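Local coordinates for protein carbonic anhydrase (Trichomonas vaginalis, PDB 6Y04) that probably catalyses the reversible hydration of carbon dioxide to hydrogencarbonate and a proton, as a zinc-dependent beta-class carbonic anhydrase with one zinc ion per subunit, at residues A[35-40]-A[94-99]; A[63-68]-A[141-146]; A[44-49]-A[166-171]; A[31-36]-A[58-63]; A[88-93]-A[160-165]. All coordinates share one frame; numbering follows the deposited sequence.

Contact 1 of 5, residues A[35-40]-A[94-99]; sequences VTCMDT and MGHECC. With ZN (zinc ion), chain C.
A zinc ion is gripped here by two thiolates, one imidazole and a water, so the ends of two neighbouring strands are joined through a metal. Cys37 SG and Cys99 SG each sit 2.3 Å from ZN; both sulfurs are anti to their own backbone N. His96 NE2 completes the protein ligands at 2.0 Å from ZN, and water 1 takes the fourth place. A zinc with two cysteines, one histidine and a water is the open form of the beta-class carbonic anhydrase centre, in which that water is the probable nucleophile precursor. The His96 ring is held on several sides: CB of Cys99 lies over one face, Cys37 SG stands at its edge, and ND1 makes a weak bond to Glu97 O. Asp39 reaches in with OD2 3.2 Å from His96 CE1, its carboxylate turned 71° from the ring plane. The same OD2 forms a salt bridge with Arg41, which probably keeps it off the metal, and accepts only a weak bond from water 1. Behind the site, Met94 N donates to Val35 O over 2.8 Å, nearly straight. Thr36 OG1, anti to its backbone N, donates to Met94 O at 2.7 Å in the carbonyl plane.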
# COMPACT_ATOMS: atom_id res chain seq x y z
N VAL A 35 -3.14 -7.74 -0.14
CA VAL A 35 -1.94 -7.10 -0.65
C VAL A 35 -2.06 -6.98 -2.17
O VAL A 35 -2.18 -7.99 -2.87
CB VAL A 35 -0.65 -7.83 -0.23
CG1 VAL A 35 0.60 -7.15 -0.78
CG2 VAL A 35 -0.55 -7.99 1.28
N THR A 36 -2.02 -5.75 -2.69
CA THR A 36 -2.16 -5.58 -4.12
C THR A 36 -1.24 -4.46 -4.61
O THR A 36 -0.42 -3.95 -3.84
CB THR A 36 -3.64 -5.48 -4.54
OG1 THR A 36 -3.71 -5.76 -5.94
CG2 THR A 36 -4.28 -4.14 -4.23
N CYS A 37 -1.37 -4.11 -5.89
CA CYS A 37 -0.46 -3.19 -6.55
C CYS A 37 -0.98 -1.76 -6.44
O CYS A 37 -2.17 -1.52 -6.22
CB CYS A 37 -0.28 -3.55 -8.02
SG CYS A 37 0.99 -2.52 -8.81
N MET A 38 -0.07 -0.80 -6.61
CA MET A 38 -0.42 0.61 -6.51
C MET A 38 -1.08 1.09 -7.81
O MET A 38 -1.48 2.25 -7.89
CB MET A 38 0.82 1.46 -6.24
CG MET A 38 1.75 1.53 -7.43
SD MET A 38 3.21 2.53 -7.13
CE MET A 38 3.88 2.64 -8.79
N ASP A 39 -1.20 0.19 -8.80
CA ASP A 39 -1.62 0.52 -10.16
C ASP A 39 -2.86 1.42 -10.14
O ASP A 39 -3.83 1.15 -9.44
CB ASP A 39 -1.81 -0.74 -11.01
CG ASP A 39 -1.94 -0.48 -12.50
OD1 ASP A 39 -2.97 0.07 -12.92
OD2 ASP A 39 -1.00 -0.82 -13.25
N THR A 40 -2.81 2.48 -10.96
CA THR A 40 -3.87 3.48 -11.03
C THR A 40 -5.23 2.85 -11.34
O THR A 40 -6.26 3.38 -10.93
CB THR A 40 -3.53 4.60 -12.03
OG1 THR A 40 -4.42 5.67 -11.72
CG2 THR A 40 -3.67 4.19 -13.48
N MET A 94 -2.64 -10.36 -4.22
CA MET A 94 -3.32 -10.21 -5.50
C MET A 94 -2.50 -9.36 -6.46
O MET A 94 -2.46 -8.13 -6.35
CB MET A 94 -4.71 -9.60 -5.30
CG MET A 94 -5.45 -9.40 -6.60
SD MET A 94 -7.20 -9.10 -6.36
CE MET A 94 -7.14 -7.46 -5.63
N GLY A 95 -1.84 -10.05 -7.41
CA GLY A 95 -1.11 -9.41 -8.48
C GLY A 95 -2.02 -9.13 -9.68
O GLY A 95 -3.21 -9.43 -9.64
N HIS A 96 -1.45 -8.55 -10.73
CA HIS A 96 -2.26 -8.21 -11.89
C HIS A 96 -1.44 -8.33 -13.17
O HIS A 96 -0.22 -8.14 -13.16
CB HIS A 96 -2.88 -6.82 -11.74
CG HIS A 96 -1.90 -5.70 -11.82
ND1 HIS A 96 -1.81 -4.89 -12.93
CD2 HIS A 96 -0.96 -5.26 -10.96
CE1 HIS A 96 -0.87 -3.99 -12.75
NE2 HIS A 96 -0.32 -4.20 -11.55
N GLU A 97 -2.14 -8.64 -14.26
CA GLU A 97 -1.59 -8.71 -15.61
C GLU A 97 -1.22 -7.29 -16.04
O GLU A 97 -1.85 -6.33 -15.60
CB GLU A 97 -2.62 -9.33 -16.56
CG GLU A 97 -3.47 -10.41 -15.91
CD GLU A 97 -4.31 -11.30 -16.81
OE1 GLU A 97 -3.90 -11.52 -17.97
OE2 GLU A 97 -5.38 -11.77 -16.35
N CYS A 98 -0.19 -7.18 -16.89
CA CYS A 98 0.28 -5.90 -17.42
C CYS A 98 0.83 -5.03 -16.29
O CYS A 98 0.63 -3.82 -16.29
CB CYS A 98 -0.83 -5.14 -18.15
SG CYS A 98 -1.71 -6.08 -19.44
N CYS A 99 1.53 -5.65 -15.32
CA CYS A 99 2.06 -4.92 -14.18
C CYS A 99 3.27 -4.13 -14.67
O CYS A 99 4.02 -4.62 -15.52
CB CYS A 99 2.48 -5.86 -13.05
SG CYS A 99 2.96 -5.01 -11.52
ZN ZN C . 1.43 -3.33 -10.95
O HOH W 1 2.03 -1.69 -11.91

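Contact 2 of 5, residues A[63-68]-A[141-146]; sequences AGNGIW and IDNIKN
The loop that leaves strand 57-61 and passes beside the zinc site of this beta-carbonic anhydrase meets a turn of helix 140-152 at Asn143. Asn143 makes the closest approach of the helix to the loop. Its CG stands anti to the backbone N, which carries the amide out from the helix toward residues 64-66. The Asn143 amide spans residues 64 to 66, its ND2 2.8 Å from Gly64 O and its OD1 3.9 Å from Gly66 CA. The bond from ND2 to the Gly64 carbonyl is weak, because the N-H is bent to 116° at the hydrogen despite the short distance. Asn65 brings a second amide obliquely across it, with its ND2 3.6 Å from ND2 of Asn143; the two planes are turned 67° apart, and the pair is in contact without a hydrogen bond. Gly64 takes a positive phi of 88°, a conformation that glycine accepts readily, and Gly66 presents a bare CA to the Asn143 oxygen. One turn further on, Asn146 lies alongside the loop near Ile67, with its ND2 4.1 Å from Ile67 O, while its OD1 is bonded to Arg149. The Ile67 N-H is taken by the hydroxyl of Ser147, a second tie to the same helix. Ile67 itself packs against Ile75 and Val76 of helix 74-85 and against Cys150 and Val151 of helix 140-152, so the loop runs between these two helices, with Asn65 touching Cys37 just beyond the end of strand 32-36.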
# COMPACT_ATOMS: atom_id res chain seq x y z
N ALA A 63 4.11 -0.98 -5.44
CA ALA A 63 4.43 -1.29 -6.83
C ALA A 63 4.80 -2.76 -6.96
O ALA A 63 5.86 -3.17 -6.49
CB ALA A 63 5.53 -0.38 -7.31
N GLY A 64 3.92 -3.55 -7.58
CA GLY A 64 4.21 -4.94 -7.88
C GLY A 64 3.84 -5.91 -6.75
O GLY A 64 4.05 -7.11 -6.88
N ASN A 65 3.31 -5.37 -5.65
CA ASN A 65 2.74 -6.16 -4.55
C ASN A 65 3.64 -7.34 -4.18
O ASN A 65 3.16 -8.46 -4.00
CB ASN A 65 1.32 -6.64 -4.88
CG ASN A 65 1.23 -7.36 -6.21
OD1 ASN A 65 1.06 -6.73 -7.25
ND2 ASN A 65 1.37 -8.68 -6.19
N GLY A 66 4.94 -7.08 -4.05
CA GLY A 66 5.92 -8.15 -3.90
C GLY A 66 6.44 -8.27 -2.47
O GLY A 66 6.70 -7.27 -1.80
N ILE A 67 6.57 -9.52 -2.02
CA ILE A 67 7.36 -9.86 -0.86
C ILE A 67 8.46 -10.80 -1.33
O ILE A 67 8.19 -11.94 -1.71
CB ILE A 67 6.50 -10.50 0.25
CG1 ILE A 67 5.32 -9.62 0.66
CG2 ILE A 67 7.35 -10.90 1.45
CD1 ILE A 67 4.09 -9.81 -0.21
N TRP A 68 9.70 -10.30 -1.34
CA TRP A 68 10.83 -11.11 -1.75
C TRP A 68 11.68 -11.47 -0.53
O TRP A 68 12.55 -12.34 -0.61
CB TRP A 68 11.64 -10.41 -2.85
CG TRP A 68 11.94 -8.96 -2.61
CD1 TRP A 68 11.22 -7.89 -3.07
CD2 TRP A 68 13.03 -8.40 -1.85
NE1 TRP A 68 11.79 -6.72 -2.65
CE2 TRP A 68 12.90 -6.99 -1.91
CE3 TRP A 68 14.12 -8.94 -1.14
CZ2 TRP A 68 13.81 -6.13 -1.28
CZ3 TRP A 68 15.01 -8.10 -0.51
CH2 TRP A 68 14.85 -6.71 -0.58
N ILE A 141 2.54 -13.65 -12.42
CA ILE A 141 2.13 -14.93 -11.85
C ILE A 141 3.26 -15.47 -10.96
O ILE A 141 3.02 -15.95 -9.85
CB ILE A 141 1.71 -15.93 -12.94
CG1 ILE A 141 0.42 -15.48 -13.64
CG2 ILE A 141 1.56 -17.34 -12.37
CD1 ILE A 141 0.51 -15.49 -15.15
N ASP A 142 4.49 -15.40 -11.47
CA ASP A 142 5.63 -15.93 -10.76
C ASP A 142 5.84 -15.13 -9.47
O ASP A 142 6.17 -15.71 -8.45
CB ASP A 142 6.84 -16.12 -11.67
CG ASP A 142 7.01 -17.56 -12.16
OD1 ASP A 142 6.04 -18.16 -12.71
OD2 ASP A 142 8.13 -18.09 -11.97
N ASN A 143 5.60 -13.81 -9.55
CA ASN A 143 5.72 -12.91 -8.41
C ASN A 143 4.68 -13.26 -7.35
O ASN A 143 4.97 -13.20 -6.16
CB ASN A 143 5.65 -11.43 -8.82
CG ASN A 143 5.70 -10.50 -7.62
OD1 ASN A 143 6.75 -10.36 -6.98
ND2 ASN A 143 4.58 -9.88 -7.29
N ILE A 144 3.46 -13.61 -7.79
CA ILE A 144 2.41 -14.00 -6.87
C ILE A 144 2.84 -15.26 -6.13
O ILE A 144 2.82 -15.30 -4.90
CB ILE A 144 1.05 -14.20 -7.59
CG1 ILE A 144 0.46 -12.88 -8.08
CG2 ILE A 144 0.07 -14.93 -6.68
CD1 ILE A 144 -0.51 -13.04 -9.24
N LYS A 145 3.25 -16.28 -6.90
CA LYS A 145 3.65 -17.57 -6.35
C LYS A 145 4.80 -17.38 -5.35
O LYS A 145 4.79 -17.97 -4.28
CB LYS A 145 4.02 -18.53 -7.48
CG LYS A 145 2.85 -19.28 -8.11
CD LYS A 145 3.13 -19.86 -9.48
CE LYS A 145 2.05 -20.83 -9.93
NZ LYS A 145 2.10 -21.13 -11.38
N ASN A 146 5.78 -16.55 -5.72
CA ASN A 146 6.98 -16.31 -4.93
C ASN A 146 6.64 -15.48 -3.68
O ASN A 146 7.20 -15.70 -2.61
CB ASN A 146 8.07 -15.68 -5.79
CG ASN A 146 9.44 -15.69 -5.14
OD1 ASN A 146 10.21 -16.63 -5.31
ND2 ASN A 146 9.76 -14.65 -4.38

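Contact 3 of 5, residues A[44-49]-A[166-171]; sequences NFAEDA and LLIHPD
Ile168, near the end of strand 163-168 in the central sheet of the beta-carbonic anhydrase fold, points at the short helix 46-49 that follows the first strand. From CB the chain extends fully, CG1 anti to the backbone N (chi1 -175°) and CD1 anti again (chi2 169°), while CG2 occupies the crowded position between N and the carbonyl carbon. The extension makes Ile168 CD1 the atom that touches: it lies 3.8 Å from Ala49 CB and 4.1 Å from Ala46 CA, fitting between two small residues on one side of the helix. Glu47, which faces the other way, packs on Val59 and Lys61. The second tie is made by Phe45 at the N-cap position, whose ring reaches past the strand end to the turn that follows. There it meets carbonyl oxygens rather than side chains. His169 O lies near the ring plane at its edge, and Pro170 O is 3.7 Å from Phe45 CE2 in an oblique approach. Arg54 of the second subunit adds a cation-pi contact to the same ring, so the turn and the dimer interface share Phe45. The turn is held by Asp171 N, which donates to His169 ND1 over 3.0 Å close to the imidazole plane.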
# COMPACT_ATOMS: atom_id res chain seq x y z
N ASN A 44 -10.38 2.21 -6.62
CA ASN A 44 -11.83 2.19 -6.71
C ASN A 44 -12.28 1.15 -7.73
O ASN A 44 -13.16 1.40 -8.55
CB ASN A 44 -12.44 3.56 -7.03
CG ASN A 44 -12.41 4.50 -5.85
OD1 ASN A 44 -12.44 4.08 -4.69
ND2 ASN A 44 -12.35 5.79 -6.15
N PHE A 45 -11.67 -0.04 -7.65
CA PHE A 45 -11.91 -1.07 -8.65
C PHE A 45 -11.69 -2.44 -8.04
O PHE A 45 -12.60 -3.26 -8.00
CB PHE A 45 -11.02 -0.83 -9.87
CG PHE A 45 -11.35 -1.69 -11.05
CD1 PHE A 45 -12.55 -1.51 -11.74
CD2 PHE A 45 -10.48 -2.68 -11.48
CE1 PHE A 45 -12.86 -2.30 -12.84
CE2 PHE A 45 -10.80 -3.47 -12.58
CZ PHE A 45 -11.99 -3.27 -13.25
N ALA A 46 -10.47 -2.68 -7.54
CA ALA A 46 -10.04 -3.99 -7.10
C ALA A 46 -10.94 -4.53 -5.98
O ALA A 46 -11.26 -5.72 -5.97
CB ALA A 46 -8.59 -3.91 -6.67
N GLU A 47 -11.34 -3.65 -5.06
CA GLU A 47 -12.11 -4.06 -3.89
C GLU A 47 -13.51 -4.48 -4.33
O GLU A 47 -14.03 -5.48 -3.85
CB GLU A 47 -12.20 -2.93 -2.86
CG GLU A 47 -10.86 -2.56 -2.25
CD GLU A 47 -10.01 -1.54 -3.00
OE1 GLU A 47 -10.44 -1.06 -4.09
OE2 GLU A 47 -8.91 -1.23 -2.49
N ASP A 48 -14.10 -3.70 -5.25
CA ASP A 48 -15.42 -4.04 -5.75
C ASP A 48 -15.34 -5.37 -6.49
O ASP A 48 -16.26 -6.17 -6.43
CB ASP A 48 -16.00 -2.95 -6.65
CG ASP A 48 -16.28 -1.61 -5.98
OD1 ASP A 48 -16.27 -1.55 -4.74
OD2 ASP A 48 -16.50 -0.64 -6.72
N ALA A 49 -14.21 -5.58 -7.18
CA ALA A 49 -14.01 -6.73 -8.04
C ALA A 49 -13.97 -8.02 -7.22
O ALA A 49 -14.34 -9.08 -7.72
CB ALA A 49 -12.76 -6.56 -8.87
N LEU A 166 -3.92 -14.46 -5.80
CA LEU A 166 -4.91 -14.12 -6.80
C LEU A 166 -4.26 -13.29 -7.90
O LEU A 166 -3.26 -12.61 -7.68
CB LEU A 166 -6.05 -13.33 -6.15
CG LEU A 166 -6.75 -14.01 -4.97
CD1 LEU A 166 -7.84 -13.12 -4.41
CD2 LEU A 166 -7.32 -15.36 -5.36
N LEU A 167 -4.89 -13.33 -9.07
CA LEU A 167 -4.52 -12.49 -10.19
C LEU A 167 -5.77 -11.76 -10.66
O LEU A 167 -6.82 -12.37 -10.87
CB LEU A 167 -3.91 -13.37 -11.29
CG LEU A 167 -3.64 -12.68 -12.63
CD1 LEU A 167 -2.31 -11.95 -12.60
CD2 LEU A 167 -3.65 -13.70 -13.77
N ILE A 168 -5.66 -10.43 -10.77
CA ILE A 168 -6.74 -9.61 -11.30
C ILE A 168 -6.28 -9.01 -12.63
O ILE A 168 -5.11 -8.67 -12.80
CB ILE A 168 -7.22 -8.54 -10.29
CG1 ILE A 168 -8.43 -7.77 -10.81
CG2 ILE A 168 -6.09 -7.61 -9.87
CD1 ILE A 168 -9.12 -6.90 -9.78
N HIS A 169 -7.23 -8.92 -13.56
CA HIS A 169 -7.01 -8.22 -14.82
C HIS A 169 -7.38 -6.74 -14.65
O HIS A 169 -8.51 -6.41 -14.32
CB HIS A 169 -7.76 -8.89 -15.97
CG HIS A 169 -7.32 -8.36 -17.30
ND1 HIS A 169 -7.53 -7.04 -17.68
CD2 HIS A 169 -6.65 -8.95 -18.31
CE1 HIS A 169 -7.01 -6.84 -18.87
NE2 HIS A 169 -6.47 -8.00 -19.28
N PRO A 170 -6.45 -5.80 -14.92
CA PRO A 170 -6.68 -4.39 -14.60
C PRO A 170 -7.73 -3.69 -15.47
O PRO A 170 -8.19 -2.60 -15.11
CB PRO A 170 -5.28 -3.77 -14.75
CG PRO A 170 -4.56 -4.66 -15.73
CD PRO A 170 -5.13 -6.05 -15.54
N ASP A 171 -8.15 -4.33 -16.57
CA ASP A 171 -9.16 -3.75 -17.45
C ASP A 171 -10.54 -4.33 -17.16
O ASP A 171 -11.48 -3.58 -16.93
CB ASP A 171 -8.80 -3.94 -18.92
CG ASP A 171 -7.60 -3.12 -19.34
OD1 ASP A 171 -7.53 -1.94 -18.93
OD2 ASP A 171 -6.75 -3.66 -20.09

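Contact 4 of 5, residues A[31-36]-A[58-63]; sequences HIAIVT and TVIKAA
Strands 32-36 and 58-61 run parallel with their axes 4.7 Å apart and 19° between their directions, paired in a register of Ala33 with Thr58 through Thr36 with Lys61. Five backbone bonds stitch them, passing back and forth between the strands. The three central ones are short and nearly along the C=O axis, among them Ile34 N to Thr58 O at 2.8 Å, whereas the two end bonds, such as Ala62 N to Thr36 O at 3.2 Å, are longer and more bent. On the face shared by Ala33, Val35, Thr58 and Ile60, CG2 of Val35 crosses obliquely onto Ile60, 4.0 Å from its CD1. Thr58 OG1 leans over Ala33 CB at 3.4 Å and is itself bonded to the hydroxyl of Ser82, on helix 74-85, which packs along this face. On the other face the methyl CG2 of Thr36 lies beside Lys61, 3.9 Å from its CG, both side chains pointing the same way. Beyond CG the lysine is extended and brushes Glu47, while Val59 meets Val43 of the second subunit. Parallel neighbours linked through helix 46-49 form a beta-alpha-beta crossover; the first strand of the unit runs straight into the zinc ligand Cys37.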
# COMPACT_ATOMS: atom_id res chain seq x y z
N HIS A 31 -11.77 -10.14 8.77
CA HIS A 31 -10.52 -10.67 9.29
C HIS A 31 -9.57 -11.05 8.16
O HIS A 31 -8.88 -12.07 8.24
CB HIS A 31 -10.78 -11.86 10.23
CG HIS A 31 -11.88 -11.65 11.22
ND1 HIS A 31 -11.75 -10.81 12.31
CD2 HIS A 31 -13.12 -12.18 11.28
CE1 HIS A 31 -12.87 -10.80 12.98
NE2 HIS A 31 -13.73 -11.65 12.39
N ILE A 32 -9.54 -10.22 7.11
CA ILE A 32 -8.72 -10.52 5.94
C ILE A 32 -7.85 -9.32 5.59
O ILE A 32 -8.23 -8.17 5.79
CB ILE A 32 -9.58 -11.00 4.75
CG1 ILE A 32 -10.58 -9.94 4.30
CG2 ILE A 32 -10.25 -12.33 5.08
CD1 ILE A 32 -11.34 -10.31 3.04
N ALA A 33 -6.65 -9.62 5.08
CA ALA A 33 -5.75 -8.62 4.55
C ALA A 33 -5.58 -8.86 3.05
O ALA A 33 -5.36 -10.00 2.63
CB ALA A 33 -4.42 -8.70 5.26
N ILE A 34 -5.68 -7.78 2.25
CA ILE A 34 -5.39 -7.81 0.83
C ILE A 34 -4.07 -7.08 0.58
O ILE A 34 -3.91 -5.94 1.01
CB ILE A 34 -6.52 -7.16 -0.00
CG1 ILE A 34 -7.92 -7.60 0.45
CG2 ILE A 34 -6.30 -7.37 -1.49
CD1 ILE A 34 -8.26 -9.07 0.22
N VAL A 35 -3.14 -7.74 -0.14
CA VAL A 35 -1.94 -7.10 -0.65
C VAL A 35 -2.06 -6.98 -2.17
O VAL A 35 -2.18 -7.99 -2.87
CB VAL A 35 -0.65 -7.83 -0.23
CG1 VAL A 35 0.60 -7.15 -0.78
CG2 VAL A 35 -0.55 -7.99 1.28
N THR A 36 -2.02 -5.75 -2.69
CA THR A 36 -2.16 -5.58 -4.12
C THR A 36 -1.24 -4.46 -4.61
O THR A 36 -0.42 -3.95 -3.84
CB THR A 36 -3.64 -5.48 -4.54
OG1 THR A 36 -3.71 -5.76 -5.94
CG2 THR A 36 -4.28 -4.14 -4.23
N THR A 58 -8.08 -5.02 5.70
CA THR A 58 -6.98 -4.11 5.48
C THR A 58 -6.49 -4.31 4.05
O THR A 58 -6.50 -5.43 3.54
CB THR A 58 -5.85 -4.31 6.51
OG1 THR A 58 -5.48 -5.68 6.49
CG2 THR A 58 -6.25 -3.90 7.91
N VAL A 59 -6.06 -3.21 3.42
CA VAL A 59 -5.53 -3.23 2.07
C VAL A 59 -4.14 -2.60 2.08
O VAL A 59 -3.98 -1.47 2.53
CB VAL A 59 -6.48 -2.54 1.06
CG1 VAL A 59 -5.91 -2.56 -0.35
CG2 VAL A 59 -7.88 -3.14 1.10
N ILE A 60 -3.16 -3.36 1.60
CA ILE A 60 -1.75 -2.98 1.57
C ILE A 60 -1.36 -2.91 0.10
O ILE A 60 -1.66 -3.84 -0.64
CB ILE A 60 -0.93 -4.05 2.34
CG1 ILE A 60 -1.40 -4.18 3.79
CG2 ILE A 60 0.57 -3.80 2.23
CD1 ILE A 60 -1.35 -5.58 4.36
N LYS A 61 -0.76 -1.80 -0.33
CA LYS A 61 -0.43 -1.63 -1.74
C LYS A 61 0.99 -1.10 -1.93
O LYS A 61 1.37 -0.10 -1.33
CB LYS A 61 -1.36 -0.63 -2.43
CG LYS A 61 -2.85 -0.98 -2.49
CD LYS A 61 -3.53 -0.07 -3.48
CE LYS A 61 -5.03 -0.11 -3.43
NZ LYS A 61 -5.58 0.90 -4.37
N ALA A 62 1.73 -1.74 -2.83
CA ALA A 62 3.03 -1.29 -3.28
C ALA A 62 3.19 -1.66 -4.75
O ALA A 62 2.53 -2.57 -5.23
CB ALA A 62 4.13 -1.91 -2.45
N ALA A 63 4.11 -0.98 -5.44
CA ALA A 63 4.43 -1.29 -6.83
C ALA A 63 4.80 -2.76 -6.96
O ALA A 63 5.86 -3.17 -6.49
CB ALA A 63 5.53 -0.38 -7.31

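Contact 5 of 5, residues A[88-93]-A[160-165]; sequences VQEIFI and NIPIHG
Strands 90-93 and 163-165, parallel neighbours in the central sheet of the beta-carbonic anhydrase fold, present a different relief on each face. On one, Ile91, Ile93 and Ile163 line up, joined by Ile161 from the preceding loop: CG2 of Ile161 fits against the outer end of Ile91, and CD1 of Ile93 lies 3.6 Å from Ile163 CG2, side by side. Leu79 and Ile83 of helix 74-85 and Val148 and Val151 of helix 140-152 close over these branches. Ile161 swings CD1 back over the chain leading into the strand, 3.6 Å from the O of Val88. The opposite face carries flat groups. Phe92 and His164 form an offset stack, centroids 4.4 Å apart and planes at 29°, with CD2 of the imidazole set over one face of the phenyl toward its rim. The ring of Pro162 fits beside Glu90, CG to CG, 3.5 Å apart. The backbone bonds are straight, as from His164 N to Ile91 O. The imidazole is fixed from both nitrogens: ND1 accepts from Gly181 N, and Glu90 OE1, which also bonds Tyr182, accepts from His164 NE2 at 3.0 Å through its anti lone pair, in a bent bond tilted from the ring plane.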
# COMPACT_ATOMS: atom_id res chain seq x y z
N VAL A 88 -6.58 -10.19 11.89
CA VAL A 88 -6.65 -10.78 10.55
C VAL A 88 -6.27 -12.26 10.61
O VAL A 88 -5.29 -12.62 11.24
CB VAL A 88 -5.81 -9.99 9.52
CG1 VAL A 88 -5.50 -10.82 8.29
CG2 VAL A 88 -6.47 -8.68 9.12
N GLN A 89 -7.05 -13.09 9.92
CA GLN A 89 -6.89 -14.54 9.95
C GLN A 89 -6.50 -15.10 8.58
O GLN A 89 -6.12 -16.26 8.49
CB GLN A 89 -8.19 -15.22 10.38
CG GLN A 89 -8.67 -14.80 11.76
CD GLN A 89 -10.11 -15.23 11.97
OE1 GLN A 89 -10.79 -15.68 11.04
NE2 GLN A 89 -10.60 -15.11 13.19
N GLU A 90 -6.61 -14.28 7.51
CA GLU A 90 -6.34 -14.73 6.16
C GLU A 90 -5.65 -13.62 5.37
O GLU A 90 -6.01 -12.45 5.51
CB GLU A 90 -7.64 -15.14 5.45
CG GLU A 90 -8.27 -16.41 6.01
CD GLU A 90 -9.44 -16.97 5.23
OE1 GLU A 90 -9.30 -17.13 4.00
OE2 GLU A 90 -10.50 -17.24 5.84
N ILE A 91 -4.67 -14.00 4.55
CA ILE A 91 -3.98 -13.04 3.71
C ILE A 91 -4.19 -13.42 2.25
O ILE A 91 -3.95 -14.56 1.85
CB ILE A 91 -2.48 -12.94 4.06
CG1 ILE A 91 -2.24 -12.52 5.52
CG2 ILE A 91 -1.74 -12.04 3.09
CD1 ILE A 91 -0.81 -12.72 5.99
N PHE A 92 -4.65 -12.44 1.45
CA PHE A 92 -4.74 -12.59 0.01
C PHE A 92 -3.71 -11.69 -0.66
O PHE A 92 -3.74 -10.47 -0.48
CB PHE A 92 -6.14 -12.20 -0.47
CG PHE A 92 -7.24 -13.07 0.06
CD1 PHE A 92 -7.71 -12.91 1.36
CD2 PHE A 92 -7.81 -14.06 -0.73
CE1 PHE A 92 -8.72 -13.72 1.86
CE2 PHE A 92 -8.82 -14.87 -0.23
CZ PHE A 92 -9.27 -14.70 1.06
N ILE A 93 -2.80 -12.31 -1.43
CA ILE A 93 -1.87 -11.55 -2.25
C ILE A 93 -2.36 -11.56 -3.70
O ILE A 93 -2.49 -12.61 -4.32
CB ILE A 93 -0.44 -12.09 -2.09
CG1 ILE A 93 0.03 -11.91 -0.64
CG2 ILE A 93 0.52 -11.42 -3.07
CD1 ILE A 93 1.02 -12.95 -0.20
N ASN A 160 -0.97 -21.07 10.98
CA ASN A 160 -2.41 -21.26 10.92
C ASN A 160 -3.09 -20.11 10.18
O ASN A 160 -4.31 -20.04 10.17
CB ASN A 160 -3.01 -21.49 12.31
CG ASN A 160 -3.03 -20.24 13.17
OD1 ASN A 160 -2.07 -19.48 13.20
ND2 ASN A 160 -4.13 -20.00 13.87
N ILE A 161 -2.31 -19.20 9.59
CA ILE A 161 -2.87 -18.10 8.81
C ILE A 161 -2.73 -18.45 7.33
O ILE A 161 -1.63 -18.39 6.78
CB ILE A 161 -2.18 -16.75 9.15
CG1 ILE A 161 -2.32 -16.36 10.63
CG2 ILE A 161 -2.62 -15.64 8.20
CD1 ILE A 161 -3.69 -15.89 11.06
N PRO A 162 -3.82 -18.85 6.63
CA PRO A 162 -3.75 -19.10 5.19
C PRO A 162 -3.27 -17.90 4.37
O PRO A 162 -3.63 -16.76 4.64
CB PRO A 162 -5.19 -19.48 4.81
CG PRO A 162 -6.04 -19.05 5.98
CD PRO A 162 -5.15 -19.12 7.19
N ILE A 163 -2.43 -18.19 3.36
CA ILE A 163 -1.97 -17.19 2.41
C ILE A 163 -2.35 -17.62 1.00
O ILE A 163 -1.83 -18.62 0.48
CB ILE A 163 -0.46 -16.95 2.54
CG1 ILE A 163 -0.08 -16.64 3.99
CG2 ILE A 163 -0.02 -15.84 1.60
CD1 ILE A 163 1.29 -17.11 4.36
N HIS A 164 -3.25 -16.84 0.39
CA HIS A 164 -3.78 -17.11 -0.94
C HIS A 164 -3.11 -16.21 -1.97
O HIS A 164 -2.60 -15.14 -1.66
CB HIS A 164 -5.31 -16.91 -0.98
CG HIS A 164 -6.02 -17.43 0.21
ND1 HIS A 164 -6.38 -18.74 0.33
CD2 HIS A 164 -6.45 -16.81 1.34
CE1 HIS A 164 -7.00 -18.93 1.49
NE2 HIS A 164 -7.05 -17.76 2.12
N GLY A 165 -3.15 -16.66 -3.23
CA GLY A 165 -2.63 -15.90 -4.34
C GLY A 165 -3.70 -15.72 -5.41
O GLY A 165 -4.31 -16.69 -5.84

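How the contacts relate
From the N terminus, contact 4 closes the shortest loop, joining strands 32-36 and 57-61. Contact 1 starts on the same strand, sharing Val35 and Thr36 with contact 4, and reaches to strand 90-96. Contact 3 opens on helix 46-49 inside the loop of contact 4, so the two cross, and spans the longest loop, to strand 163-168; contacts 2 and 5 nest inside it and cross each other, while contact 1 crosses contacts 2, 3 and 5. Contact 4 is in series with contacts 2 and 5. Contacts 4, 1 and 5 join successive strands of one sheet, contact 2 ties helix 140-152 to the loop beside the zinc, and contact 3 lays helix 46-49 against the sheet.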